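Serine-pyruvate aminotransferase (agxt) (Sulfolobus solfataricus, PDB 3ZRP) probably transfers the amino group of serine to pyruvate, using pyridoxal 5'-phosphate as cofactor, as a class-V aminotransferase. Local coordinates at residues Glu68-Leu73 and Val180-Thr185; Gly198-Ser203 and Leu221-Trp226. One frame throughout, in Å; residues are numbered along the deposited sequence.

Contact 1 (Glu68-Leu73 and Val180-Thr185)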
ATOM      1  N   GLU A  68      -5.209   2.053 -11.656  1.00 19.55           N
ATOM      2  CA  GLU A  68      -4.862   0.819 -12.351  1.00 20.01           C
ATOM      3  C   GLU A  68      -5.872  -0.322 -12.106  1.00 21.93           C
ATOM      4  O   GLU A  68      -6.151  -1.131 -13.017  1.00 24.40           O
ATOM      5  CB  GLU A  68      -3.423   0.399 -11.993  1.00 19.27           C
ATOM      6  CG  GLU A  68      -2.946  -0.863 -12.729  1.00 18.25           C
ATOM      7  CD  GLU A  68      -1.396  -1.013 -12.707  1.00 20.34           C
ATOM      8  OE1 GLU A  68      -0.694  -0.229 -12.019  1.00 23.36           O
ATOM      9  OE2 GLU A  68      -0.920  -1.942 -13.364  1.00 21.77           O
ATOM     10  N   SER A  69      -6.431  -0.371 -10.897  1.00 22.09           N
ATOM     11  CA  SER A  69      -7.456  -1.357 -10.557  1.00 20.23           C
ATOM     12  C   SER A  69      -8.702  -1.299 -11.483  1.00 21.73           C
ATOM     13  O   SER A  69      -9.468  -2.250 -11.536  1.00 22.05           O
ATOM     14  CB  SER A  69      -7.841  -1.283  -9.082  1.00 19.38           C
ATOM     15  OG  SER A  69      -8.824  -0.276  -8.817  1.00 21.62           O
ATOM     16  N   VAL A  70      -8.893  -0.186 -12.195  1.00 22.63           N
ATOM     17  CA  VAL A  70      -9.982  -0.054 -13.196  1.00 20.77           C
ATOM     18  C   VAL A  70      -9.814  -1.069 -14.343  1.00 24.62           C
ATOM     19  O   VAL A  70     -10.788  -1.477 -14.973  1.00 23.78           O
ATOM     20  CB  VAL A  70     -10.125   1.411 -13.689  1.00 24.74           C
ATOM     21  CG1 VAL A  70     -11.094   1.509 -14.871  1.00 26.39           C
ATOM     22  CG2 VAL A  70     -10.547   2.346 -12.524  1.00 27.09           C
ATOM     23  N   THR A  71      -8.591  -1.560 -14.561  1.00 21.39           N
ATOM     24  CA  THR A  71      -8.374  -2.694 -15.501  1.00 23.51           C
ATOM     25  C   THR A  71      -9.220  -3.952 -15.170  1.00 24.54           C
ATOM     26  O   THR A  71      -9.397  -4.831 -16.044  1.00 24.09           O
ATOM     27  CB  THR A  71      -6.882  -3.058 -15.634  1.00 23.58           C
ATOM     28  OG1 THR A  71      -6.356  -3.424 -14.346  1.00 21.31           O
ATOM     29  CG2 THR A  71      -6.128  -1.867 -16.224  1.00 22.54           C
ATOM     30  N   SER A  72      -9.733  -4.017 -13.928  1.00 23.76           N
ATOM     31  CA  SER A  72     -10.629  -5.074 -13.447  1.00 26.08           C
ATOM     32  C   SER A  72     -11.938  -5.093 -14.242  1.00 27.25           C
ATOM     33  O   SER A  72     -12.688  -6.095 -14.209  1.00 27.51           O
ATOM     34  CB  SER A  72     -10.971  -4.860 -11.960  1.00 24.71           C
ATOM     35  OG  SER A  72      -9.808  -4.928 -11.109  1.00 24.55           O
ATOM     36  N   LEU A  73     -12.225  -3.982 -14.923  1.00 26.19           N
ATOM     37  CA  LEU A  73     -13.482  -3.828 -15.684  1.00 25.47           C
ATOM     38  C   LEU A  73     -13.291  -3.969 -17.196  1.00 28.63           C
ATOM     39  O   LEU A  73     -14.228  -3.722 -17.986  1.00 28.84           O
ATOM     40  CB  LEU A  73     -14.127  -2.471 -15.345  1.00 25.91           C
ATOM     41  CG  LEU A  73     -14.480  -2.262 -13.861  1.00 28.15           C
ATOM     42  CD1 LEU A  73     -15.033  -0.863 -13.653  1.00 27.76           C
ATOM     43  CD2 LEU A  73     -15.467  -3.318 -13.315  1.00 26.12           C
ATOM     44  N   VAL A 180     -21.832   7.916 -12.449  1.00 34.38           N
ATOM     45  CA  VAL A 180     -20.413   7.547 -12.656  1.00 32.41           C
ATOM     46  C   VAL A 180     -20.292   6.076 -12.308  1.00 29.92           C
ATOM     47  O   VAL A 180     -20.950   5.591 -11.373  1.00 30.81           O
ATOM     48  CB  VAL A 180     -19.464   8.394 -11.770  1.00 31.56           C
ATOM     49  CG1 VAL A 180     -17.949   7.943 -11.927  1.00 28.01           C
ATOM     50  CG2 VAL A 180     -19.613   9.864 -12.107  1.00 31.43           C
ATOM     51  N   ASP A 181     -19.463   5.352 -13.054  1.00 26.38           N
ATOM     52  CA  ASP A 181     -19.279   3.926 -12.787  1.00 26.07           C
ATOM     53  C   ASP A 181     -18.163   3.595 -11.816  1.00 25.32           C
ATOM     54  O   ASP A 181     -18.277   2.621 -11.056  1.00 25.75           O
ATOM     55  CB  ASP A 181     -19.141   3.172 -14.097  1.00 29.63           C
ATOM     56  CG  ASP A 181     -20.394   3.297 -14.929  1.00 27.83           C
ATOM     57  OD1 ASP A 181     -21.443   2.793 -14.459  1.00 31.53           O
ATOM     58  OD2 ASP A 181     -20.331   3.952 -15.989  1.00 27.77           O
ATOM     59  N   VAL A 182     -17.080   4.382 -11.877  1.00 24.02           N
ATOM     60  CA  VAL A 182     -16.002   4.350 -10.874  1.00 22.94           C
ATOM     61  C   VAL A 182     -15.610   5.775 -10.526  1.00 19.72           C
ATOM     62  O   VAL A 182     -15.197   6.540 -11.381  1.00 22.91           O
ATOM     63  CB  VAL A 182     -14.700   3.644 -11.384  1.00 26.21           C
ATOM     64  CG1 VAL A 182     -13.647   3.610 -10.249  1.00 23.63           C
ATOM     65  CG2 VAL A 182     -14.979   2.208 -11.901  1.00 26.76           C
ATOM     66  N   TYR A 183     -15.728   6.135  -9.257  1.00 24.40           N
ATOM     67  CA  TYR A 183     -15.239   7.425  -8.783  1.00 26.21           C
ATOM     68  C   TYR A 183     -14.145   7.035  -7.795  1.00 23.76           C
ATOM     69  O   TYR A 183     -14.380   6.187  -6.936  1.00 24.82           O
ATOM     70  CB  TYR A 183     -16.377   8.239  -8.102  1.00 24.58           C
ATOM     71  CG  TYR A 183     -16.342   9.702  -8.470  1.00 27.44           C
ATOM     72  CD1 TYR A 183     -15.242  10.497  -8.123  1.00 24.99           C
ATOM     73  CD2 TYR A 183     -17.390  10.292  -9.203  1.00 26.59           C
ATOM     74  CE1 TYR A 183     -15.177  11.843  -8.478  1.00 28.49           C
ATOM     75  CE2 TYR A 183     -17.351  11.649  -9.553  1.00 26.12           C
ATOM     76  CZ  TYR A 183     -16.224  12.417  -9.200  1.00 24.42           C
ATOM     77  OH  TYR A 183     -16.125  13.744  -9.544  1.00 25.97           O
ATOM     78  N   LEU A 184     -12.939   7.567  -7.943  1.00 22.89           N
ATOM     79  CA  LEU A 184     -11.866   7.088  -7.095  1.00 23.67           C
ATOM     80  C   LEU A 184     -11.108   8.263  -6.467  1.00 21.69           C
ATOM     81  O   LEU A 184     -11.152   9.406  -6.975  1.00 22.75           O
ATOM     82  CB  LEU A 184     -10.925   6.134  -7.867  1.00 21.29           C
ATOM     83  CG  LEU A 184     -10.164   6.743  -9.051  1.00 20.28           C
ATOM     84  CD1 LEU A 184      -8.874   7.447  -8.584  1.00 22.49           C
ATOM     85  CD2 LEU A 184      -9.839   5.691 -10.131  1.00 19.71           C
ATOM     86  N   THR A 185     -10.465   7.980  -5.339  1.00 23.12           N
ATOM     87  CA  THR A 185      -9.654   8.967  -4.656  1.00 24.30           C
ATOM     88  C   THR A 185      -8.509   8.269  -3.878  1.00 23.89           C
ATOM     89  O   THR A 185      -8.250   7.057  -4.072  1.00 21.40           O
ATOM     90  CB  THR A 185     -10.533   9.944  -3.790  1.00 24.06           C
ATOM     91  OG1 THR A 185      -9.731  11.033  -3.351  1.00 23.80           O
ATOM     92  CG2 THR A 185     -11.156   9.263  -2.566  1.00 22.90           C
TER
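V182 sends its two methyls from the strand against the 3-10 turn that follows helix 63-69, CG1 meeting V70 and CG2 meeting L73. This is helix-on-sheet packing in the large domain of a class-V, PLP-dependent aminotransferase: helix 63-69, running on as a 3-10 turn through L73, lies over strand 182-186 of the seven-stranded mixed sheet. The backbones stand well apart, 7.8 Å between CA of V70 and CA of V182, and apolar side chains fill the gap without any hydrogen bond across it.

V70 is the central bump. Its CG2, set opposite the carbonyl carbon while CG1 is anti to the backbone N (chi1 171°), fits between two strand residues on the same face of the sheet. There it meets CG1 of V182 at 4.0 Å as the two valines slide past each other in opposite directions, and CD2 of L184 at 4.2 Å, where the side chains cross at about a right angle. L73, three residues on, takes the other branch of V182: its CD1 reaches CG2 of V182 tip to tip at 3.5 Å, the tightest touch here. The hollow continues beyond the two segments, with L200 beside V182 and L184, V161 against V70 and V182, and I209 and L210 closing over L73.

The hydroxyls of T71 and S72 take no part in the contact with the strand and bond back to the backbone of the preceding turn. E68 O takes both N and OG1 of T71, the hydroxyl arriving nearly in line with the carbonyl bond. S69 O likewise accepts from N and OG of S72, and here OG lies in the carbonyl plane, 2.7 Å from S69 O.

Contact 2 (Gly198-Ser203 and Leu221-Trp226)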
ATOM      1  N   GLY A 198      -5.850   3.517  -1.695  1.00 20.07           N
ATOM      2  CA  GLY A 198      -6.648   3.986  -2.822  1.00 18.35           C
ATOM      3  C   GLY A 198      -8.099   3.684  -2.461  1.00 20.14           C
ATOM      4  O   GLY A 198      -8.333   2.739  -1.714  1.00 23.88           O
ATOM      5  N   LEU A 199      -9.038   4.521  -2.912  1.00 21.01           N
ATOM      6  CA  LEU A 199     -10.458   4.359  -2.560  0.60 20.91           C
ATOM      7  C   LEU A 199     -11.336   4.421  -3.797  1.00 21.77           C
ATOM      8  O   LEU A 199     -11.166   5.288  -4.636  1.00 24.74           O
ATOM      9  CB  LEU A 199     -10.905   5.442  -1.570  0.60 22.81           C
ATOM     10  CG  LEU A 199     -10.412   5.396  -0.126  0.60 25.20           C
ATOM     11  CD1 LEU A 199      -9.017   5.887  -0.067  0.60 20.57           C
ATOM     12  CD2 LEU A 199     -11.305   6.266   0.753  0.60 21.72           C
ATOM     13  N   LEU A 200     -12.302   3.505  -3.916  1.00 24.38           N
ATOM     14  CA  LEU A 200     -13.107   3.434  -5.141  1.00 22.53           C
ATOM     15  C   LEU A 200     -14.568   3.266  -4.788  1.00 27.20           C
ATOM     16  O   LEU A 200     -14.863   2.637  -3.810  1.00 25.73           O
ATOM     17  CB  LEU A 200     -12.651   2.254  -6.037  1.00 24.76           C
ATOM     18  CG  LEU A 200     -11.168   2.311  -6.506  1.00 23.30           C
ATOM     19  CD1 LEU A 200     -10.269   1.366  -5.635  1.00 23.81           C
ATOM     20  CD2 LEU A 200     -11.022   1.984  -7.959  1.00 22.96           C
ATOM     21  N   LEU A 201     -15.436   3.857  -5.591  1.00 22.24           N
ATOM     22  CA  LEU A 201     -16.910   3.647  -5.477  1.00 24.83           C
ATOM     23  C   LEU A 201     -17.420   3.193  -6.836  1.00 22.63           C
ATOM     24  O   LEU A 201     -17.240   3.880  -7.834  1.00 26.40           O
ATOM     25  CB  LEU A 201     -17.594   4.931  -5.036  1.00 23.03           C
ATOM     26  CG  LEU A 201     -19.117   4.767  -4.790  1.00 26.85           C
ATOM     27  CD1 LEU A 201     -19.337   4.049  -3.462  1.00 28.21           C
ATOM     28  CD2 LEU A 201     -19.802   6.106  -4.796  1.00 31.23           C
ATOM     29  N   LEU A 202     -18.083   2.038  -6.851  1.00 27.07           N
ATOM     30  CA  LEU A 202     -18.477   1.383  -8.081  1.00 24.28           C
ATOM     31  C   LEU A 202     -20.001   1.369  -8.222  1.00 26.51           C
ATOM     32  O   LEU A 202     -20.724   1.115  -7.253  1.00 27.88           O
ATOM     33  CB  LEU A 202     -17.957  -0.050  -8.130  1.00 25.32           C
ATOM     34  CG  LEU A 202     -16.602  -0.303  -8.830  1.00 28.25           C
ATOM     35  CD1 LEU A 202     -15.517   0.430  -8.121  1.00 27.12           C
ATOM     36  CD2 LEU A 202     -16.281  -1.776  -8.882  1.00 28.71           C
ATOM     37  N   SER A 203     -20.455   1.653  -9.430  1.00 28.21           N
ATOM     38  CA  SER A 203     -21.872   1.575  -9.772  1.00 28.85           C
ATOM     39  C   SER A 203     -22.329   0.117  -9.839  1.00 30.56           C
ATOM     40  O   SER A 203     -21.497  -0.809  -9.962  1.00 28.09           O
ATOM     41  CB  SER A 203     -22.106   2.242 -11.117  1.00 26.46           C
ATOM     42  OG  SER A 203     -21.555   1.446 -12.143  1.00 28.83           O
ATOM     43  N   LEU A 221      -4.229  -6.096  -7.868  1.00 22.38           N
ATOM     44  CA  LEU A 221      -5.120  -4.980  -8.212  1.00 22.28           C
ATOM     45  C   LEU A 221      -6.394  -5.404  -8.905  1.00 23.48           C
ATOM     46  O   LEU A 221      -7.112  -4.556  -9.444  1.00 23.18           O
ATOM     47  CB  LEU A 221      -4.416  -3.898  -9.047  1.00 20.10           C
ATOM     48  CG  LEU A 221      -3.167  -3.297  -8.379  1.00 22.75           C
ATOM     49  CD1 LEU A 221      -2.506  -2.241  -9.277  1.00 25.54           C
ATOM     50  CD2 LEU A 221      -3.457  -2.719  -7.013  1.00 21.53           C
ATOM     51  N   ASP A 222      -6.675  -6.702  -8.913  1.00 23.16           N
ATOM     52  CA  ASP A 222      -7.996  -7.141  -9.382  1.00 22.60           C
ATOM     53  C   ASP A 222      -8.982  -6.890  -8.245  1.00 22.90           C
ATOM     54  O   ASP A 222      -8.840  -7.464  -7.154  1.00 24.69           O
ATOM     55  CB  ASP A 222      -7.956  -8.613  -9.804  1.00 24.24           C
ATOM     56  CG  ASP A 222      -9.309  -9.137 -10.308  1.00 29.13           C
ATOM     57  OD1 ASP A 222     -10.327  -8.403 -10.274  1.00 24.85           O
ATOM     58  OD2 ASP A 222      -9.336 -10.313 -10.719  1.00 29.38           O
ATOM     59  N   LEU A 223      -9.932  -5.980  -8.488  1.00 23.23           N
ATOM     60  CA  LEU A 223     -10.949  -5.613  -7.526  1.00 26.71           C
ATOM     61  C   LEU A 223     -11.803  -6.814  -7.063  1.00 27.75           C
ATOM     62  O   LEU A 223     -12.303  -6.803  -5.931  1.00 23.29           O
ATOM     63  CB  LEU A 223     -11.838  -4.480  -8.064  1.00 26.04           C
ATOM     64  CG  LEU A 223     -11.138  -3.124  -8.286  1.00 24.74           C
ATOM     65  CD1 LEU A 223     -12.084  -2.135  -8.994  1.00 24.39           C
ATOM     66  CD2 LEU A 223     -10.583  -2.559  -6.938  1.00 24.85           C
ATOM     67  N   ARG A 224     -11.895  -7.854  -7.899  1.00 24.79           N
ATOM     68  CA  ARG A 224     -12.522  -9.125  -7.483  1.00 26.72           C
ATOM     69  C   ARG A 224     -11.897  -9.739  -6.232  1.00 28.47           C
ATOM     70  O   ARG A 224     -12.587 -10.363  -5.438  1.00 24.26           O
ATOM     71  CB  ARG A 224     -12.545 -10.153  -8.621  1.00 26.57           C
ATOM     72  CG  ARG A 224     -13.355  -9.727  -9.820  1.00 26.15           C
ATOM     73  CD  ARG A 224     -13.090 -10.612 -11.039  1.00 28.38           C
ATOM     74  NE  ARG A 224     -13.793 -10.074 -12.202  1.00 26.47           N
ATOM     75  CZ  ARG A 224     -13.434  -8.981 -12.860  1.00 28.77           C
ATOM     76  NH1 ARG A 224     -12.337  -8.295 -12.499  1.00 26.64           N
ATOM     77  NH2 ARG A 224     -14.150  -8.577 -13.893  1.00 25.83           N
ATOM     78  N   ASN A 225     -10.581  -9.592  -6.058  1.00 23.69           N
ATOM     79  CA  ASN A 225      -9.921 -10.156  -4.909  1.00 24.83           C
ATOM     80  C   ASN A 225     -10.178  -9.390  -3.612  1.00 24.83           C
ATOM     81  O   ASN A 225     -10.112  -9.972  -2.532  1.00 25.05           O
ATOM     82  CB  ASN A 225      -8.406 -10.306  -5.189  1.00 24.77           C
ATOM     83  CG  ASN A 225      -8.131 -11.367  -6.212  1.00 28.62           C
ATOM     84  OD1 ASN A 225      -8.819 -12.380  -6.250  1.00 29.26           O
ATOM     85  ND2 ASN A 225      -7.134 -11.149  -7.060  1.00 24.70           N
ATOM     86  N   TRP A 226     -10.485  -8.097  -3.710  1.00 23.08           N
ATOM     87  CA  TRP A 226     -10.715  -7.280  -2.517  1.00 23.52           C
ATOM     88  C   TRP A 226     -12.196  -7.255  -2.127  1.00 25.75           C
ATOM     89  O   TRP A 226     -12.515  -6.999  -0.970  1.00 28.03           O
ATOM     90  CB  TRP A 226     -10.250  -5.844  -2.716  1.00 24.03           C
ATOM     91  CG  TRP A 226      -8.775  -5.802  -2.795  1.00 21.39           C
ATOM     92  CD1 TRP A 226      -8.035  -5.729  -3.949  1.00 24.81           C
ATOM     93  CD2 TRP A 226      -7.831  -5.957  -1.717  1.00 21.56           C
ATOM     94  NE1 TRP A 226      -6.701  -5.782  -3.637  1.00 19.95           N
ATOM     95  CE2 TRP A 226      -6.545  -5.904  -2.284  1.00 20.40           C
ATOM     96  CE3 TRP A 226      -7.950  -6.093  -0.329  1.00 23.34           C
ATOM     97  CZ2 TRP A 226      -5.357  -5.997  -1.511  1.00 20.89           C
ATOM     98  CZ3 TRP A 226      -6.796  -6.187   0.447  1.00 26.04           C
ATOM     99  CH2 TRP A 226      -5.497  -6.131  -0.154  1.00 22.15           C
TER
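L223 sets its two methyls against L200 and L202, joining the first turn of helix 223-234 to strand 197-202 of the large-domain sheet in this PLP-dependent aminotransferase. The contact across the segments is purely apolar. CD2 of L223 lies 4.1 Å from CD1 of L200, the side chains crossing at a slant, and CD1 of L223 is 4.2 Å from CD2 of L202. L223 thus bridges two residues on one face of the strand; its first torsion puts CG opposite the carbonyl carbon, and chi2 of 173° then splays the two methyls, one to each leucine. A66, S69 and I59 also pack around L200.

Polar bonds then fix the helix start that carries L223. D222 is the N-cap, its OD1 accepting from N of R224 at 2.9 Å. The same oxygen forms a salt bridge with NH1 of R224, so one residue supplies both donors. They come from opposite faces of the carboxylate: the amide from well above its plane, NH1 on the syn side but tilted 34° out of the plane. The arginine also bonds through NE to Q213 O. For the salt bridge, OD1 of D222 sits at the edge of the guanidinium, 3° out of its plane and 3.0 Å from NH1.

How the contacts relate
Contacts 1 and 2 lie about 7 Å apart, centre to centre, and share one sheet, in which strands 182-186 and 197-202 are antiparallel neighbours. Among the probable hydrogen bonds that tie them directly are D181 OD1 to S203 OG at 2.7 Å and S72 O to R224 NH1 at 2.8 Å; L223 N also donates to S72 OG. The 3-10 turn of contact 1 thus meets the helix start of contact 2. The cofactor lies at one end of this core: the side chain of L184 is about 6 Å from the bound PLP, that of L200 about 11 Å. Helix 63-69 begins at G63 and T64, which bind PLP, and contact 1 packs the turn that follows it onto the sheet.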